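Local coordinates for cruciferin (PDB 3KGL), which probably serves as a seed storage protein, an 11S globulin of two cupin domains that acts as a nutrient reserve, at residues A[190-202]-A[205-219]. Sequence-based numbering, arbitrary orientation.
Sequences RNPRPFYLAGNNP and QVWIEGREQQPQKNI
Trp207 points its indole N-H at the backbone of Pro192: NE1 lies 3.0 Å from Pro192 O, and that oxygen sits close to the plane of the indole, at its edge. A first torsion of 58°, which places CG between backbone N and carbonyl carbon, brings the ring there. The two prolines pack against its rim, Pro192 CG at 3.6 Å from Trp207 CD1 and Pro194 CD at 3.5 Å from Trp207 CZ2. With the indole cut back to a methyl group, as in an alanine here, Pro192 O is likely to lose this donor and a gap to open beside both prolines. Farther along, Asn201 and Gln216 form a single antiparallel hydrogen-bonded bridge, Asn201 N to Gln216 O and Gln216 N to Asn201 O, each 2.6 Å. The extended Gln216 side chain sets OE1 at the edge of the Tyr196 ring, 3.3 Å from Tyr196 CE2, with amide and ring planes 88° apart; its NE2 bonds to Asp362 O of the second subunit. Asn218 ND2 donates almost straight (175°) to Ala198 O at 2.8 Å, while its OD1 accepts from Asn221 N. Next to it, Ile219 N donates a hydrogen bond to Tyr196 O, and Ile219 CD1 rests on Leu197 CD1. The 205-219 segment folds back on strand 194-196, which pairs with strand 54-61 of the N-terminal cupin barrel; Trp207 also touches strands 19-23 and 26-30, and the second subunit packs against Phe195 and Gln216.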
# COMPACT_ATOMS: atom_id res chain seq x y z
N ARG A 190 5.68 -1.59 12.33
CA ARG A 190 7.06 -1.56 11.84
C ARG A 190 8.01 -2.55 12.54
O ARG A 190 9.21 -2.47 12.35
CB ARG A 190 7.61 -0.15 11.93
CG ARG A 190 8.61 0.17 10.86
CD ARG A 190 7.94 0.30 9.51
NE ARG A 190 8.89 0.80 8.52
CZ ARG A 190 8.57 1.11 7.27
NH1 ARG A 190 7.31 0.96 6.86
NH2 ARG A 190 9.51 1.56 6.44
N ASN A 191 7.48 -3.46 13.34
CA ASN A 191 8.26 -4.57 13.90
C ASN A 191 7.86 -5.93 13.32
O ASN A 191 6.74 -6.11 12.84
CB ASN A 191 8.15 -4.66 15.43
CG ASN A 191 8.15 -3.32 16.10
OD1 ASN A 191 9.17 -2.86 16.63
ND2 ASN A 191 6.99 -2.68 16.09
N PRO A 192 8.79 -6.90 13.37
CA PRO A 192 8.46 -8.28 13.02
C PRO A 192 7.77 -8.87 14.22
O PRO A 192 8.17 -8.61 15.33
CB PRO A 192 9.84 -8.92 12.83
CG PRO A 192 10.70 -8.15 13.71
CD PRO A 192 10.24 -6.75 13.56
N ARG A 193 6.71 -9.64 14.01
CA ARG A 193 6.00 -10.18 15.15
C ARG A 193 5.74 -11.66 15.00
O ARG A 193 4.86 -12.07 14.25
CB ARG A 193 4.71 -9.43 15.42
CG ARG A 193 4.95 -8.01 15.85
CD ARG A 193 3.76 -7.48 16.58
NE ARG A 193 3.82 -6.04 16.78
CZ ARG A 193 4.05 -5.47 17.95
NH1 ARG A 193 4.25 -6.20 19.03
NH2 ARG A 193 4.09 -4.15 18.04
N PRO A 194 6.53 -12.46 15.72
CA PRO A 194 6.31 -13.89 15.79
C PRO A 194 5.09 -14.12 16.66
O PRO A 194 4.91 -13.44 17.68
CB PRO A 194 7.55 -14.41 16.53
CG PRO A 194 8.45 -13.23 16.70
CD PRO A 194 7.60 -12.02 16.62
N PHE A 195 4.24 -15.05 16.25
CA PHE A 195 3.20 -15.52 17.14
C PHE A 195 3.51 -16.96 17.44
O PHE A 195 3.46 -17.82 16.56
CB PHE A 195 1.82 -15.37 16.51
CG PHE A 195 1.31 -13.96 16.52
CD1 PHE A 195 0.38 -13.56 17.45
CD2 PHE A 195 1.75 -13.04 15.59
CE1 PHE A 195 -0.10 -12.27 17.45
CE2 PHE A 195 1.27 -11.76 15.59
CZ PHE A 195 0.34 -11.37 16.52
N TYR A 196 3.84 -17.21 18.71
CA TYR A 196 4.32 -18.50 19.13
C TYR A 196 3.19 -19.40 19.60
O TYR A 196 2.44 -19.06 20.52
CB TYR A 196 5.38 -18.31 20.22
CG TYR A 196 6.67 -17.77 19.68
CD1 TYR A 196 7.42 -18.51 18.78
CD2 TYR A 196 7.14 -16.51 20.04
CE1 TYR A 196 8.61 -18.03 18.27
CE2 TYR A 196 8.33 -16.02 19.52
CZ TYR A 196 9.06 -16.79 18.64
OH TYR A 196 10.25 -16.35 18.10
N LEU A 197 3.05 -20.55 18.95
CA LEU A 197 2.00 -21.50 19.32
C LEU A 197 2.32 -22.37 20.56
O LEU A 197 1.42 -22.83 21.26
CB LEU A 197 1.67 -22.38 18.12
CG LEU A 197 0.62 -21.92 17.12
CD1 LEU A 197 0.75 -20.44 16.93
CD2 LEU A 197 0.76 -22.67 15.80
N ALA A 198 3.60 -22.60 20.84
CA ALA A 198 3.97 -23.56 21.87
C ALA A 198 5.08 -23.04 22.75
O ALA A 198 4.93 -22.94 23.98
CB ALA A 198 4.40 -24.86 21.24
N GLY A 199 6.20 -22.73 22.11
CA GLY A 199 7.38 -22.27 22.81
C GLY A 199 7.14 -21.08 23.71
O GLY A 199 6.38 -20.15 23.38
N ASN A 200 7.80 -21.10 24.85
CA ASN A 200 7.87 -19.94 25.71
C ASN A 200 9.14 -19.16 25.35
O ASN A 200 10.16 -19.74 25.00
CB ASN A 200 7.90 -20.38 27.18
CG ASN A 200 7.21 -19.39 28.10
OD1 ASN A 200 6.28 -18.71 27.69
ND2 ASN A 200 7.68 -19.30 29.34
N ASN A 201 9.08 -17.83 25.40
CA ASN A 201 10.30 -17.04 25.32
C ASN A 201 10.44 -16.17 26.56
O ASN A 201 9.81 -15.12 26.66
CB ASN A 201 10.31 -16.14 24.09
CG ASN A 201 11.51 -15.22 24.07
OD1 ASN A 201 12.57 -15.56 24.60
ND2 ASN A 201 11.36 -14.06 23.45
N PRO A 202 11.29 -16.60 27.50
CA PRO A 202 11.39 -15.87 28.77
C PRO A 202 12.13 -14.55 28.59
O PRO A 202 12.04 -13.68 29.46
CB PRO A 202 12.21 -16.82 29.65
CG PRO A 202 12.43 -18.07 28.84
CD PRO A 202 12.29 -17.67 27.42
N GLN A 205 10.17 -9.79 23.95
CA GLN A 205 10.27 -9.20 22.61
C GLN A 205 11.34 -8.11 22.58
O GLN A 205 11.06 -6.92 22.38
CB GLN A 205 8.91 -8.67 22.16
CG GLN A 205 7.78 -9.54 22.65
CD GLN A 205 6.42 -9.08 22.16
OE1 GLN A 205 6.07 -9.28 21.00
NE2 GLN A 205 5.64 -8.49 23.05
N VAL A 206 12.57 -8.56 22.76
CA VAL A 206 13.71 -7.68 22.99
C VAL A 206 14.06 -6.88 21.75
O VAL A 206 14.83 -5.92 21.84
CB VAL A 206 14.93 -8.51 23.41
CG1 VAL A 206 14.60 -9.35 24.63
CG2 VAL A 206 15.35 -9.42 22.27
N TRP A 207 13.50 -7.29 20.62
CA TRP A 207 13.75 -6.65 19.32
C TRP A 207 12.80 -5.49 19.05
O TRP A 207 13.00 -4.72 18.12
CB TRP A 207 13.68 -7.67 18.18
CG TRP A 207 12.37 -8.39 18.09
CD1 TRP A 207 11.32 -8.07 17.27
CD2 TRP A 207 11.94 -9.53 18.86
NE1 TRP A 207 10.28 -8.95 17.47
CE2 TRP A 207 10.63 -9.85 18.43
CE3 TRP A 207 12.54 -10.31 19.86
CZ2 TRP A 207 9.91 -10.92 18.97
CZ3 TRP A 207 11.82 -11.36 20.39
CH2 TRP A 207 10.52 -11.66 19.95
N ILE A 208 11.76 -5.37 19.88
CA ILE A 208 10.85 -4.22 19.89
C ILE A 208 11.25 -3.27 21.04
O ILE A 208 11.84 -3.72 22.02
CB ILE A 208 9.40 -4.70 20.08
CG1 ILE A 208 9.07 -5.83 19.11
CG2 ILE A 208 8.42 -3.56 19.89
CD1 ILE A 208 7.63 -6.23 19.12
N GLU A 209 10.92 -1.99 20.94
CA GLU A 209 11.40 -0.98 21.91
C GLU A 209 10.98 -1.14 23.38
O GLU A 209 11.79 -1.52 24.23
CB GLU A 209 11.08 0.44 21.44
CG GLU A 209 12.13 1.01 20.50
CD GLU A 209 11.75 2.38 19.96
OE1 GLU A 209 11.13 3.18 20.70
OE2 GLU A 209 12.07 2.64 18.78
N GLY A 210 9.73 -0.80 23.69
CA GLY A 210 9.32 -0.70 25.08
C GLY A 210 8.71 -1.94 25.69
O GLY A 210 7.68 -1.88 26.36
N ARG A 211 9.35 -3.08 25.47
CA ARG A 211 8.85 -4.34 26.02
C ARG A 211 9.16 -4.56 27.53
O ARG A 211 8.50 -5.34 28.22
CB ARG A 211 9.34 -5.50 25.14
CG ARG A 211 8.63 -5.56 23.80
CD ARG A 211 7.24 -6.22 23.89
NE ARG A 211 6.49 -5.88 25.11
CZ ARG A 211 5.17 -6.02 25.26
NH1 ARG A 211 4.40 -6.47 24.28
NH2 ARG A 211 4.62 -5.68 26.42
N GLU A 212 10.17 -3.84 28.02
CA GLU A 212 10.54 -3.87 29.43
C GLU A 212 10.67 -5.29 30.03
O GLU A 212 10.20 -5.60 31.14
CB GLU A 212 9.59 -2.98 30.25
CG GLU A 212 9.64 -1.49 29.86
CD GLU A 212 9.04 -0.57 30.92
OE1 GLU A 212 8.78 -1.03 32.05
OE2 GLU A 212 8.83 0.62 30.63
N GLN A 213 11.34 -6.16 29.29
CA GLN A 213 11.74 -7.43 29.85
C GLN A 213 10.55 -8.15 30.45
O GLN A 213 10.63 -8.71 31.54
CB GLN A 213 12.79 -7.21 30.95
CG GLN A 213 13.91 -6.27 30.55
CD GLN A 213 14.93 -6.05 31.65
OE1 GLN A 213 14.63 -6.21 32.83
NE2 GLN A 213 16.15 -5.68 31.26
N GLN A 214 9.44 -8.12 29.73
CA GLN A 214 8.36 -9.03 30.07
C GLN A 214 8.54 -10.27 29.23
O GLN A 214 8.91 -10.20 28.07
CB GLN A 214 7.00 -8.42 29.78
CG GLN A 214 6.49 -7.52 30.86
CD GLN A 214 5.17 -6.93 30.47
OE1 GLN A 214 4.31 -7.61 29.90
NE2 GLN A 214 4.99 -5.64 30.75
N PRO A 215 8.29 -11.42 29.83
CA PRO A 215 8.41 -12.68 29.09
C PRO A 215 7.35 -12.80 27.99
O PRO A 215 6.26 -12.20 28.04
CB PRO A 215 8.19 -13.75 30.17
CG PRO A 215 8.18 -13.02 31.47
CD PRO A 215 7.84 -11.60 31.21
N GLN A 216 7.67 -13.59 26.97
CA GLN A 216 6.77 -13.78 25.87
C GLN A 216 6.31 -15.21 25.89
O GLN A 216 7.08 -16.13 25.63
CB GLN A 216 7.43 -13.48 24.53
CG GLN A 216 6.44 -13.38 23.39
CD GLN A 216 7.13 -13.30 22.06
OE1 GLN A 216 8.25 -13.74 21.92
NE2 GLN A 216 6.46 -12.71 21.08
N LYS A 217 5.03 -15.37 26.19
CA LYS A 217 4.41 -16.66 26.25
C LYS A 217 3.78 -17.02 24.90
O LYS A 217 3.62 -16.16 24.04
CB LYS A 217 3.37 -16.65 27.36
CG LYS A 217 3.75 -15.73 28.53
CD LYS A 217 3.56 -14.27 28.16
CE LYS A 217 3.65 -13.35 29.36
NZ LYS A 217 4.91 -13.57 30.10
N ASN A 218 3.45 -18.29 24.70
CA ASN A 218 2.70 -18.71 23.52
C ASN A 218 1.29 -18.17 23.56
O ASN A 218 0.84 -17.61 24.56
CB ASN A 218 2.67 -20.23 23.38
CG ASN A 218 1.95 -20.92 24.53
OD1 ASN A 218 0.86 -20.50 24.93
ND2 ASN A 218 2.55 -21.99 25.06
N ILE A 219 0.58 -18.34 22.45
CA ILE A 219 -0.77 -17.83 22.32
C ILE A 219 -1.70 -18.43 23.35
O ILE A 219 -2.46 -17.71 24.00
CB ILE A 219 -1.32 -18.10 20.93
CG1 ILE A 219 -0.64 -17.19 19.92
CG2 ILE A 219 -2.80 -17.87 20.90
CD1 ILE A 219 -0.97 -17.58 18.51
O HOH W 1 3.65 -15.66 21.61
O HOH W 2 3.65 -19.77 27.15